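Local coordinates for protein putative glucoamylase (Bacteroides caccae ATCC 43185, PDB 4QT9) that is a putative glucoamylase with an alpha/alpha-toroid fold that probably hydrolyses glycosidic bonds in glucose-containing saccharides, at residues 234-238 / 249-253; 202-208 / 231-235. One frame throughout, in Å; residues are numbered along the deposited sequence. Where two conformers were deposited one is given.

Overall arrangement
From the N terminus, loop 202-208 comes first. The chain then runs through helices 209-217 and 225-232 and returns at 231-235, where interaction 2 closes this helical loop. It continues directly into 234-238, climbs strand 239-244, turns, and comes back along strand 247-251. Interaction 1 closes this shorter loop at 249-253. The two loops follow one another; they neither nest nor cross, but share Gln234 and Asn235. The centres of the two contacts lie about 8 Å apart. Segments 202-208 and 249-253 also meet: Arg252 NH2 reaches Gly204 O, and Arg252 O pairs with Tyr205 N. Together the contacts tie a helix end, a beta hairpin and a loop within the alpha/alpha toroid.

Interaction 1: residues 234-238 / 249-253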
ATOM      1  N   GLN A 234      15.724 -14.136  -7.560  1.00 26.80           N
ATOM      2  CA  GLN A 234      16.731 -15.163  -7.240  1.00 28.66           C
ATOM      3  C   GLN A 234      16.887 -16.163  -8.422  1.00 32.50           C
ATOM      4  O   GLN A 234      16.774 -17.384  -8.249  1.00 32.15           O
ATOM      5  CB  GLN A 234      16.421 -15.877  -5.918  1.00 29.46           C
ATOM      6  CG  GLN A 234      16.627 -14.973  -4.718  1.00 33.65           C
ATOM      7  CD  GLN A 234      16.409 -15.747  -3.447  1.00 37.52           C
ATOM      8  OE1 GLN A 234      15.308 -16.185  -3.159  1.00 30.21           O
ATOM      9  NE2 GLN A 234      17.469 -15.992  -2.689  1.00 29.57           N
ATOM     10  N   ASN A 235      17.048 -15.589  -9.635  1.00 29.29           N
ATOM     11  CA  ASN A 235      17.282 -16.238 -10.928  1.00 30.15           C
ATOM     12  C   ASN A 235      16.214 -17.282 -11.281  1.00 34.27           C
ATOM     13  O   ASN A 235      16.541 -18.329 -11.854  1.00 34.71           O
ATOM     14  CB  ASN A 235      18.692 -16.854 -10.962  1.00 33.81           C
ATOM     15  CG  ASN A 235      19.749 -15.813 -10.670  1.00 44.15           C
ATOM     16  OD1 ASN A 235      19.975 -14.893 -11.462  1.00 30.86           O
ATOM     17  ND2 ASN A 235      20.315 -15.852  -9.468  1.00 30.83           N
ATOM     18  N   GLY A 236      14.951 -16.960 -11.007  1.00 28.22           N
ATOM     19  CA  GLY A 236      13.863 -17.883 -11.306  1.00 28.07           C
ATOM     20  C   GLY A 236      13.332 -18.692 -10.140  1.00 31.77           C
ATOM     21  O   GLY A 236      12.279 -19.308 -10.279  1.00 30.79           O
ATOM     22  N   ALA A 237      14.007 -18.684  -8.972  1.00 30.00           N
ATOM     23  CA  ALA A 237      13.510 -19.395  -7.770  1.00 31.04           C
ATOM     24  C   ALA A 237      12.123 -18.855  -7.292  1.00 32.78           C
ATOM     25  O   ALA A 237      11.422 -19.529  -6.548  1.00 33.53           O
ATOM     26  CB  ALA A 237      14.524 -19.266  -6.639  1.00 32.50           C
ATOM     27  N   ILE A 238      11.732 -17.643  -7.724  1.00 27.78           N
ATOM     28  CA  ILE A 238      10.444 -17.004  -7.383  1.00 24.50           C
ATOM     29  C   ILE A 238       9.280 -17.718  -8.108  1.00 27.89           C
ATOM     30  O   ILE A 238       8.123 -17.502  -7.767  1.00 27.76           O
ATOM     31  CB  ILE A 238      10.508 -15.473  -7.732  1.00 25.84           C
ATOM     32  CG1 ILE A 238       9.327 -14.670  -7.072  1.00 24.27           C
ATOM     33  CG2 ILE A 238      10.609 -15.245  -9.253  1.00 26.46           C
ATOM     34  CD1 ILE A 238       9.460 -13.141  -7.104  1.00 30.05           C
ATOM     35  N   LEU A 249      -1.458 -21.168  -7.879  1.00 27.16           N
ATOM     36  CA  LEU A 249      -0.602 -19.979  -7.706  1.00 25.41           C
ATOM     37  C   LEU A 249       0.743 -20.252  -8.427  1.00 28.62           C
ATOM     38  O   LEU A 249       1.268 -21.372  -8.366  1.00 27.38           O
ATOM     39  CB  LEU A 249      -0.404 -19.603  -6.235  1.00 24.15           C
ATOM     40  CG  LEU A 249      -1.671 -19.257  -5.423  1.00 27.67           C
ATOM     41  CD1 LEU A 249      -1.323 -19.077  -3.986  1.00 28.42           C
ATOM     42  CD2 LEU A 249      -2.362 -17.972  -5.934  1.00 28.21           C
ATOM     43  N   HIS A 250       1.248 -19.257  -9.165  1.00 26.20           N
ATOM     44  CA  HIS A 250       2.463 -19.417  -9.982  1.00 27.56           C
ATOM     45  C   HIS A 250       3.766 -19.111  -9.228  1.00 28.10           C
ATOM     46  O   HIS A 250       4.800 -19.711  -9.524  1.00 26.04           O
ATOM     47  CB  HIS A 250       2.371 -18.488 -11.208  1.00 29.30           C
ATOM     48  CG  HIS A 250       3.485 -18.654 -12.184  1.00 33.88           C
ATOM     49  ND1 HIS A 250       3.627 -19.804 -12.930  1.00 36.90           N
ATOM     50  CD2 HIS A 250       4.484 -17.796 -12.501  1.00 36.03           C
ATOM     51  CE1 HIS A 250       4.709 -19.617 -13.673  1.00 36.56           C
ATOM     52  NE2 HIS A 250       5.260 -18.425 -13.441  1.00 36.48           N
ATOM     53  N   LEU A 251       3.709 -18.186  -8.266  1.00 24.91           N
ATOM     54  CA  LEU A 251       4.901 -17.709  -7.576  1.00 24.42           C
ATOM     55  C   LEU A 251       5.181 -18.378  -6.246  1.00 28.98           C
ATOM     56  O   LEU A 251       4.272 -18.928  -5.619  1.00 28.71           O
ATOM     57  CB  LEU A 251       4.778 -16.175  -7.330  1.00 23.49           C
ATOM     58  CG  LEU A 251       4.485 -15.308  -8.554  1.00 27.77           C
ATOM     59  CD1 LEU A 251       4.285 -13.882  -8.164  1.00 27.41           C
ATOM     60  CD2 LEU A 251       5.605 -15.432  -9.624  1.00 27.77           C
ATOM     61  N   ARG A 252       6.451 -18.256  -5.796  1.00 25.54           N
ATOM     62  CA  ARG A 252       6.913 -18.653  -4.479  1.00 25.63           C
ATOM     63  C   ARG A 252       6.627 -17.475  -3.529  1.00 29.59           C
ATOM     64  O   ARG A 252       7.210 -16.409  -3.699  1.00 28.34           O
ATOM     65  CB  ARG A 252       8.422 -18.983  -4.504  1.00 25.26           C
ATOM     66  CG  ARG A 252       9.000 -19.158  -3.091  1.00 32.96           C
ATOM     67  CD  ARG A 252      10.503 -18.977  -3.020  1.00 41.54           C
ATOM     68  NE  ARG A 252      10.967 -17.658  -3.465  1.00 37.94           N
ATOM     69  CZ  ARG A 252      12.243 -17.372  -3.699  1.00 52.89           C
ATOM     70  NH1 ARG A 252      13.181 -18.292  -3.512  1.00 43.92           N
ATOM     71  NH2 ARG A 252      12.594 -16.162  -4.120  1.00 45.25           N
ATOM     72  N   TYR A 253       5.731 -17.662  -2.552  1.00 26.96           N
ATOM     73  CA  TYR A 253       5.404 -16.641  -1.553  1.00 26.14           C
ATOM     74  C   TYR A 253       6.379 -16.826  -0.389  1.00 30.26           C
ATOM     75  O   TYR A 253       6.616 -17.946   0.049  1.00 31.13           O
ATOM     76  CB  TYR A 253       3.916 -16.748  -1.132  1.00 27.03           C
ATOM     77  CG  TYR A 253       2.987 -16.342  -2.258  1.00 29.38           C
ATOM     78  CD1 TYR A 253       2.706 -17.215  -3.312  1.00 31.59           C
ATOM     79  CD2 TYR A 253       2.441 -15.070  -2.309  1.00 30.07           C
ATOM     80  CE1 TYR A 253       1.933 -16.814  -4.401  1.00 29.89           C
ATOM     81  CE2 TYR A 253       1.663 -14.658  -3.388  1.00 31.67           C
ATOM     82  CZ  TYR A 253       1.416 -15.531  -4.437  1.00 36.02           C
ATOM     83  OH  TYR A 253       0.630 -15.116  -5.483  1.00 33.70           O
TER
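The contact closes the open end of a two-stranded beta hairpin, strands 239-244 and 247-251, where Ile238 just precedes the first strand and Arg252 just follows the second. Arg252 N donates to Ile238 O over 2.7 Å. The bond is nearly straight, at 165°, but the donor sits above the carbonyl plane and not on a lone pair. Leu251 CA makes a CH...O contact with the same Ile238 oxygen at 3.2 Å.

The side chain of Arg252 then runs along the 234-238 segment. Its CG is anti to the backbone N, and a bend at chi3 (59°) turns the guanidinium group toward Gln234. Gln234 is the first residue to leave the helical conformation after helix 225-232, and it has positive phi. Its OE1 accepts from Arg252 NH2 at 2.9 Å; the donor lies on a lone pair, but the bond is bent at the hydrogen. Arg252 NH1 adds a weak bond to Gln234 OE1 at 3.0 Å. The amide and guanidinium planes are 45° apart, so the fork is not coplanar. NH2 also donates to Gly204 O of the neighbouring loop. One group of Arg252 thus holds both Gln234 and that loop.

Between the backbone bond at Ile238 and the fork at Gln234, the turn itself packs on the arginine. Ala237 N bonds back to Gln234 O, which keeps residues 234-237 tightly turned. Ala237 O lies over one face of the Arg252 guanidinium, 3.4 Å above its plane and offset toward the rim. The methyl CB of Ala237 rests 3.5 Å from Arg252 NH1.

Interaction 2: residues 202-208 / 231-235; sequences IHGYNEC and GWAQN
Two flat side chains carry this contact, His203 lying on the amide of Gln234 and Trp232 under the backbone of Gly204. The imidazole and the amide are stacked, with planes 13° apart. Gln234 NE2 lies 3.5 Å above the centre of the imidazole ring. Gln234 OE1 is taken by Arg252 NH2, which fixes the amide over the ring. At the ring edge, His203 ND1 donates to Gly231 O over 2.8 Å, almost straight and in the ring plane. His203 CG is anti to its carbonyl carbon (chi1 -55°), which brings ND1 to Gly231 O. Replacing His203 by an alanine is likely to leave Gly231 O without this donor and the Gln234 amide without a ring to lie on.

The indole of Trp232 is covered over one face by Gly204, whose CA makes a CH-pi contact 3.5 Å from the centroid of the six-membered ring, 4° off the normal. With no side chain in the way, the Gly204 backbone lies directly on the indole face. Gly204 N also donates to Trp232 O at 2.7 Å, on a lone pair. The peptide between Gly204 and Tyr205 is cis.

Round the indole edge, Tyr205 CD1 meets CZ2 of Trp232 at 3.6 Å, the two rings being oblique. Asn206 OD1 comes to 3.3 Å from Trp232 CZ3. That oxygen also accepts from Cys208 N, forming an Asx turn. Tyr228 and Tyr212 also meet the indole.

Near the end of helix 225-232, two successive carbonyls thus receive N-H donors from one loop: Gly231 O from the His203 ring and Trp232 O from the Gly204 backbone. This would probably suit the partial negative charge expected at that end of a helix.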
ATOM      1  N   ILE A 202      15.832  -8.195   0.343  1.00 22.92           N
ATOM      2  CA  ILE A 202      14.454  -8.539  -0.040  0.50 20.97           C
ATOM      3  C   ILE A 202      14.368  -9.474  -1.255  1.00 24.93           C
ATOM      4  O   ILE A 202      14.764  -9.130  -2.382  1.00 25.17           O
ATOM      5  CB  ILE A 202      13.586  -7.262  -0.220  0.50 22.24           C
ATOM      6  CG1 ILE A 202      13.438  -6.539   1.124  0.50 21.96           C
ATOM      7  CG2 ILE A 202      12.208  -7.576  -0.817  0.50 21.19           C
ATOM      8  CD1 ILE A 202      13.397  -5.048   1.012  0.50 22.51           C
ATOM      9  N   HIS A 203      13.792 -10.661  -1.010  1.00 22.14           N
ATOM     10  CA  HIS A 203      13.583 -11.671  -2.033  1.00 22.95           C
ATOM     11  C   HIS A 203      12.080 -11.828  -2.259  1.00 27.03           C
ATOM     12  O   HIS A 203      11.318 -11.765  -1.299  1.00 25.76           O
ATOM     13  CB  HIS A 203      14.237 -13.019  -1.631  1.00 24.70           C
ATOM     14  CG  HIS A 203      15.700 -12.923  -1.293  1.00 28.01           C
ATOM     15  ND1 HIS A 203      16.639 -12.504  -2.230  1.00 29.84           N
ATOM     16  CD2 HIS A 203      16.338 -13.207  -0.134  1.00 29.30           C
ATOM     17  CE1 HIS A 203      17.808 -12.555  -1.609  1.00 29.49           C
ATOM     18  NE2 HIS A 203      17.674 -12.980  -0.346  1.00 29.67           N
ATOM     19  N   GLY A 204      11.650 -12.034  -3.504  1.00 22.66           N
ATOM     20  CA  GLY A 204      10.218 -12.200  -3.762  1.00 20.93           C
ATOM     21  C   GLY A 204       9.708 -13.613  -3.537  1.00 24.54           C
ATOM     22  O   GLY A 204      10.512 -14.527  -3.377  1.00 23.32           O
ATOM     23  N   TYR A 205       8.378 -13.839  -3.554  1.00 23.18           N
ATOM     24  CA  TYR A 205       7.375 -12.795  -3.727  1.00 23.11           C
ATOM     25  C   TYR A 205       6.855 -12.351  -2.365  1.00 25.47           C
ATOM     26  O   TYR A 205       6.624 -13.177  -1.484  1.00 24.20           O
ATOM     27  CB  TYR A 205       6.188 -13.271  -4.634  1.00 24.65           C
ATOM     28  CG  TYR A 205       5.196 -12.152  -4.901  1.00 25.58           C
ATOM     29  CD1 TYR A 205       5.406 -11.236  -5.926  1.00 27.24           C
ATOM     30  CD2 TYR A 205       4.087 -11.967  -4.080  1.00 27.08           C
ATOM     31  CE1 TYR A 205       4.542 -10.158  -6.122  1.00 26.90           C
ATOM     32  CE2 TYR A 205       3.216 -10.895  -4.263  1.00 27.51           C
ATOM     33  CZ  TYR A 205       3.458  -9.982  -5.274  1.00 31.67           C
ATOM     34  OH  TYR A 205       2.582  -8.937  -5.458  1.00 28.77           O
ATOM     35  N   ASN A 206       6.645 -11.047  -2.221  1.00 21.62           N
ATOM     36  CA  ASN A 206       6.042 -10.410  -1.042  1.00 22.04           C
ATOM     37  C   ASN A 206       5.475  -9.071  -1.535  1.00 26.01           C
ATOM     38  O   ASN A 206       5.455  -8.823  -2.732  1.00 27.13           O
ATOM     39  CB  ASN A 206       7.003 -10.309   0.201  1.00 18.59           C
ATOM     40  CG  ASN A 206       8.263  -9.506  -0.015  1.00 36.76           C
ATOM     41  OD1 ASN A 206       8.329  -8.628  -0.866  1.00 26.12           O
ATOM     42  ND2 ASN A 206       9.297  -9.784   0.753  1.00 31.09           N
ATOM     43  N   GLU A 207       5.030  -8.211  -0.649  1.00 24.14           N
ATOM     44  CA  GLU A 207       4.412  -6.921  -1.003  1.00 22.74           C
ATOM     45  C   GLU A 207       5.389  -5.873  -1.633  1.00 28.36           C
ATOM     46  O   GLU A 207       4.926  -4.788  -2.008  1.00 28.58           O
ATOM     47  CB  GLU A 207       3.782  -6.324   0.265  1.00 22.21           C
ATOM     48  CG  GLU A 207       4.789  -5.754   1.250  1.00 25.74           C
ATOM     49  CD  GLU A 207       5.368  -6.686   2.295  1.00 41.98           C
ATOM     50  OE1 GLU A 207       5.649  -7.856   1.962  1.00 33.48           O
ATOM     51  OE2 GLU A 207       5.574  -6.235   3.446  1.00 45.02           O
ATOM     52  N   CYS A 208       6.707  -6.173  -1.720  1.00 25.32           N
ATOM     53  CA  CYS A 208       7.753  -5.187  -2.070  1.00 25.40           C
ATOM     54  C   CYS A 208       8.159  -5.090  -3.549  1.00 29.03           C
ATOM     55  O   CYS A 208       9.159  -4.432  -3.791  1.00 29.80           O
ATOM     56  CB  CYS A 208       8.991  -5.422  -1.204  1.00 26.23           C
ATOM     57  SG  CYS A 208       8.626  -5.601   0.565  1.00 31.39           S
ATOM     58  N   GLY A 231      18.442 -10.710  -7.066  1.00 26.67           N
ATOM     59  CA  GLY A 231      17.889 -10.403  -5.744  1.00 24.83           C
ATOM     60  C   GLY A 231      16.412 -10.659  -5.563  1.00 29.19           C
ATOM     61  O   GLY A 231      16.026 -11.497  -4.733  1.00 27.23           O
ATOM     62  N   TRP A 232      15.560  -9.926  -6.295  1.00 25.05           N
ATOM     63  CA  TRP A 232      14.116 -10.160  -6.151  1.00 22.45           C
ATOM     64  C   TRP A 232      13.672 -11.565  -6.631  1.00 26.53           C
ATOM     65  O   TRP A 232      12.945 -12.269  -5.917  1.00 25.07           O
ATOM     66  CB  TRP A 232      13.305  -9.105  -6.904  1.00 20.44           C
ATOM     67  CG  TRP A 232      11.820  -9.373  -6.934  1.00 21.15           C
ATOM     68  CD1 TRP A 232      11.100  -9.880  -7.974  1.00 24.43           C
ATOM     69  CD2 TRP A 232      10.875  -9.122  -5.875  1.00 20.37           C
ATOM     70  NE1 TRP A 232       9.758  -9.892  -7.663  1.00 24.14           N
ATOM     71  CE2 TRP A 232       9.596  -9.472  -6.363  1.00 24.86           C
ATOM     72  CE3 TRP A 232      10.990  -8.671  -4.542  1.00 21.29           C
ATOM     73  CZ2 TRP A 232       8.431  -9.372  -5.567  1.00 23.24           C
ATOM     74  CZ3 TRP A 232       9.842  -8.578  -3.755  1.00 21.94           C
ATOM     75  CH2 TRP A 232       8.576  -8.889  -4.279  1.00 22.24           C
ATOM     76  N   ALA A 233      14.060 -11.935  -7.857  1.00 24.23           N
ATOM     77  CA  ALA A 233      13.647 -13.175  -8.491  1.00 24.16           C
ATOM     78  C   ALA A 233      14.530 -14.381  -8.141  1.00 27.79           C
ATOM     79  O   ALA A 233      14.117 -15.517  -8.390  1.00 24.59           O
ATOM     80  CB  ALA A 233      13.622 -12.990  -9.987  1.00 25.24           C
ATOM     81  N   GLN A 234      15.724 -14.136  -7.560  1.00 26.80           N
ATOM     82  CA  GLN A 234      16.731 -15.163  -7.240  1.00 28.66           C
ATOM     83  C   GLN A 234      16.887 -16.163  -8.422  1.00 32.50           C
ATOM     84  O   GLN A 234      16.774 -17.384  -8.249  1.00 32.15           O
ATOM     85  CB  GLN A 234      16.421 -15.877  -5.918  1.00 29.46           C
ATOM     86  CG  GLN A 234      16.627 -14.973  -4.718  1.00 33.65           C
ATOM     87  CD  GLN A 234      16.409 -15.747  -3.447  1.00 37.52           C
ATOM     88  OE1 GLN A 234      15.308 -16.185  -3.159  1.00 30.21           O
ATOM     89  NE2 GLN A 234      17.469 -15.992  -2.689  1.00 29.57           N
ATOM     90  N   ASN A 235      17.048 -15.589  -9.635  1.00 29.29           N
ATOM     91  CA  ASN A 235      17.282 -16.238 -10.928  1.00 30.15           C
ATOM     92  C   ASN A 235      16.214 -17.282 -11.281  1.00 34.27           C
ATOM     93  O   ASN A 235      16.541 -18.329 -11.854  1.00 34.71           O
ATOM     94  CB  ASN A 235      18.692 -16.854 -10.962  1.00 33.81           C
ATOM     95  CG  ASN A 235      19.749 -15.813 -10.670  1.00 44.15           C
ATOM     96  OD1 ASN A 235      19.975 -14.893 -11.462  1.00 30.86           O
ATOM     97  ND2 ASN A 235      20.315 -15.852  -9.468  1.00 30.83           N
TER